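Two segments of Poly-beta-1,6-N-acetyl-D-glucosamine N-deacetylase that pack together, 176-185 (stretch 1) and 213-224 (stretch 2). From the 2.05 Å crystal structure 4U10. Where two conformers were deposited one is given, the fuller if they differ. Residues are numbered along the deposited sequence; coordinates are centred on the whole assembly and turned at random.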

# COMPACT_ATOMS: atom_id res chain seq x y z
N SER A 176 26.51 -8.92 -1.57
CA SER A 176 27.20 -8.14 -0.57
C SER A 176 26.24 -7.10 0.00
O SER A 176 25.16 -6.90 -0.54
N LYS A 177 26.58 -6.55 1.16
CA LYS A 177 25.68 -5.59 1.78
C LYS A 177 25.55 -4.40 0.83
O LYS A 177 24.46 -3.85 0.71
N THR A 178 26.60 -4.09 0.11
CA THR A 178 26.60 -3.07 -0.85
C THR A 178 25.77 -3.37 -2.06
O THR A 178 25.10 -2.49 -2.55
N GLU A 179 25.79 -4.62 -2.53
CA GLU A 179 24.95 -5.03 -3.66
C GLU A 179 23.44 -4.97 -3.22
O GLU A 179 22.59 -4.49 -3.93
N TYR A 180 23.15 -5.45 -2.03
CA TYR A 180 21.80 -5.49 -1.51
C TYR A 180 21.25 -4.07 -1.35
O TYR A 180 20.13 -3.74 -1.81
N LYS A 181 22.04 -3.19 -0.77
CA LYS A 181 21.58 -1.83 -0.61
C LYS A 181 21.32 -1.14 -1.93
O LYS A 181 20.34 -0.37 -2.07
N ASN A 182 22.22 -1.33 -2.89
CA ASN A 182 22.11 -0.83 -4.25
C ASN A 182 20.80 -1.27 -4.92
O ASN A 182 20.18 -0.55 -5.64
N ARG A 183 20.49 -2.56 -4.74
CA ARG A 183 19.29 -3.16 -5.31
C ARG A 183 18.04 -2.42 -4.79
O ARG A 183 17.21 -2.07 -5.58
N LEU A 184 17.97 -2.13 -3.49
CA LEU A 184 16.86 -1.34 -2.96
C LEU A 184 16.85 0.14 -3.38
O LEU A 184 15.80 0.70 -3.80
N VAL A 185 18.00 0.81 -3.29
CA VAL A 185 18.07 2.19 -3.68
C VAL A 185 17.61 2.36 -5.13
O VAL A 185 16.83 3.23 -5.43
N PHE A 213 9.94 -4.83 6.35
CA PHE A 213 10.97 -3.81 6.10
C PHE A 213 12.13 -3.97 7.06
O PHE A 213 12.10 -4.81 7.94
N ASN A 214 13.14 -3.14 6.89
CA ASN A 214 14.25 -3.08 7.78
C ASN A 214 14.95 -1.74 7.63
O ASN A 214 14.48 -0.85 6.91
N ASP A 215 16.05 -1.57 8.34
CA ASP A 215 16.82 -0.33 8.29
C ASP A 215 17.42 -0.02 6.94
O ASP A 215 17.48 1.16 6.55
N VAL A 216 17.82 -1.02 6.19
CA VAL A 216 18.42 -0.72 4.89
C VAL A 216 17.32 -0.19 3.93
O VAL A 216 17.49 0.78 3.20
N ALA A 217 16.19 -0.86 3.95
CA ALA A 217 15.06 -0.47 3.12
C ALA A 217 14.63 0.93 3.51
O ALA A 217 14.32 1.74 2.66
N ILE A 218 14.62 1.24 4.80
CA ILE A 218 14.15 2.56 5.24
C ILE A 218 15.04 3.63 4.67
O ILE A 218 14.56 4.65 4.18
N ASP A 219 16.33 3.42 4.74
CA ASP A 219 17.27 4.43 4.28
C ASP A 219 17.27 4.54 2.74
O ASP A 219 17.44 5.62 2.19
N ALA A 220 17.05 3.42 2.07
CA ALA A 220 16.91 3.38 0.59
C ALA A 220 15.71 4.19 0.15
O ALA A 220 15.82 4.92 -0.82
N ALA A 221 14.58 4.06 0.85
CA ALA A 221 13.36 4.78 0.56
C ALA A 221 13.56 6.27 0.84
O ALA A 221 13.14 7.13 0.02
N LYS A 222 14.11 6.58 2.00
CA LYS A 222 14.41 7.95 2.40
C LYS A 222 15.22 8.66 1.33
O LYS A 222 14.93 9.82 1.01
N GLN A 223 16.21 8.01 0.75
CA GLN A 223 16.97 8.67 -0.29
C GLN A 223 16.16 9.11 -1.50
O GLN A 223 16.63 9.95 -2.25
N SER A 224 15.00 8.49 -1.75
CA SER A 224 14.15 8.90 -2.88
C SER A 224 12.92 9.69 -2.47
O SER A 224 12.02 9.87 -3.27

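Asn214 opens the contact with a side chain (chi1 p) that does two jobs. Its OD1 caps the helix by accepting from Ala217 N at 2.9 Å, with a weak second bond from Val216 N, while its ND2 donates to Tyr180 OH at 2.9 Å, meeting the ring at its edge; Tyr180, chi1 t, starts out sideways but brings its hydroxyl across.

Val216, chi1 t, is the knob: it points at stretch 1 and sits among Lys177, Tyr180, Lys181 and Leu184. Its CG1 lies 3.7 Å from Leu184 CD1, and its CG2 3.7 Å from Lys177 CE, so even a lysine's methylene helps wall the hole. Ala217 lies sideways, its CB 4.0 Å from Leu184 CD1.

Asp219 (t) sends OD2 to Lys181 NZ, a 3.0 Å salt bridge; the lysine reaches it with three t angles and a final p.

At Ala220 the backbones come close, CA to CA 4.6 Å from Val185. The small methyl fits this narrow gap, with CB 3.7 Å from Leu184 CB (Leu184 is m,t) and 3.9 Å from Val185 CG2. Gln223 (m,t) points in, its OE1 3.8 Å from Lys181 CE. Finally, one water donates to Val185 O and Ala220 O and accepts from Ser224 OG, linking the two backbones.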

# COMPACT_ATOMS: atom_id res chain seq x y z
CB SER A 176 28.42 -7.48 -1.18
OG SER A 176 28.06 -6.57 -2.15
CB LYS A 177 26.18 -5.17 3.16
CG LYS A 177 25.15 -4.47 4.03
CD LYS A 177 23.85 -5.27 4.16
CE LYS A 177 23.11 -4.80 5.36
NZ LYS A 177 24.12 -4.31 6.35
CB THR A 178 28.06 -2.72 -1.21
OG1 THR A 178 28.65 -2.18 -0.03
CG2 THR A 178 28.09 -1.69 -2.21
CB GLU A 179 25.37 -6.44 -4.14
CG GLU A 179 26.85 -6.57 -4.49
CD GLU A 179 27.28 -7.92 -5.10
OE1 GLU A 179 27.24 -9.03 -4.44
OE2 GLU A 179 27.68 -7.85 -6.32
CB TYR A 180 21.83 -6.30 -0.18
CG TYR A 180 20.60 -6.17 0.64
CD1 TYR A 180 19.32 -6.22 0.04
CD2 TYR A 180 20.69 -5.99 2.03
CE1 TYR A 180 18.20 -6.09 0.81
CE2 TYR A 180 19.57 -5.86 2.80
CZ TYR A 180 18.34 -5.87 2.20
OH TYR A 180 17.23 -5.70 3.02
CB LYS A 181 22.53 -0.98 0.22
CG LYS A 181 21.97 0.44 0.36
CD LYS A 181 22.66 1.32 1.39
CE LYS A 181 21.88 2.60 1.63
NZ LYS A 181 20.53 2.30 2.19
CB ASN A 182 23.27 -1.41 -5.10
CG ASN A 182 24.55 -0.57 -5.05
OD1 ASN A 182 24.64 0.43 -4.33
ND2 ASN A 182 25.54 -0.99 -5.85
CB ARG A 183 19.18 -4.68 -5.01
CG ARG A 183 17.90 -5.33 -5.54
CD ARG A 183 18.02 -6.85 -5.73
NE ARG A 183 18.39 -7.52 -4.48
CZ ARG A 183 17.54 -7.85 -3.49
NH1 ARG A 183 16.22 -7.63 -3.58
NH2 ARG A 183 18.02 -8.39 -2.38
CB LEU A 184 16.86 -1.41 -1.44
CG LEU A 184 17.02 -2.74 -0.75
CD1 LEU A 184 16.75 -2.54 0.74
CD2 LEU A 184 16.16 -3.83 -1.30
CB VAL A 185 19.49 2.75 -3.53
CG1 VAL A 185 19.53 4.18 -4.08
CG2 VAL A 185 19.90 2.74 -2.05
CB PHE A 213 10.32 -2.42 6.22
CG PHE A 213 9.94 -2.01 7.62
CD1 PHE A 213 8.76 -2.42 8.19
CD2 PHE A 213 10.77 -1.17 8.34
CE1 PHE A 213 8.46 -2.06 9.49
CE2 PHE A 213 10.47 -0.80 9.62
CZ PHE A 213 9.30 -1.25 10.21
CB ASN A 214 15.20 -4.30 7.57
CG ASN A 214 15.93 -4.24 6.23
OD1 ASN A 214 16.16 -3.19 5.71
ND2 ASN A 214 16.28 -5.37 5.71
CB ASP A 215 17.93 -0.29 9.41
CG ASP A 215 18.88 -1.47 9.38
OD1 ASP A 215 18.51 -2.63 9.02
OD2 ASP A 215 20.03 -1.21 9.76
CB VAL A 216 19.15 -1.96 4.34
CG1 VAL A 216 19.61 -1.77 2.89
CG2 VAL A 216 20.37 -2.27 5.22
CB ALA A 217 13.92 -1.45 3.32
CB ILE A 218 14.16 2.70 6.80
CG1 ILE A 218 12.89 2.09 7.39
CG2 ILE A 218 14.17 4.16 7.18
CD1 ILE A 218 12.94 1.89 8.89
CB ASP A 219 18.67 4.15 4.78
CG ASP A 219 19.68 5.27 4.37
OD1 ASP A 219 19.52 6.39 4.88
OD2 ASP A 219 20.55 5.02 3.48
CB ALA A 220 16.77 1.94 0.06
CB ALA A 221 12.20 4.25 1.38
CB LYS A 222 15.13 7.97 3.75
CG LYS A 222 15.93 9.25 4.09
CD LYS A 222 16.42 9.11 5.52
CE LYS A 222 17.48 10.12 5.95
NZ LYS A 222 17.73 10.02 7.43
CB GLN A 223 18.11 7.84 -0.80
CG GLN A 223 19.24 7.72 0.16
CD GLN A 223 20.40 6.98 -0.43
OE1 GLN A 223 20.90 6.02 0.16
NE2 GLN A 223 20.86 7.42 -1.59
CB SER A 224 13.79 7.70 -3.76
OG SER A 224 14.94 7.29 -4.48
O HOH W 1 16.26 5.35 -3.48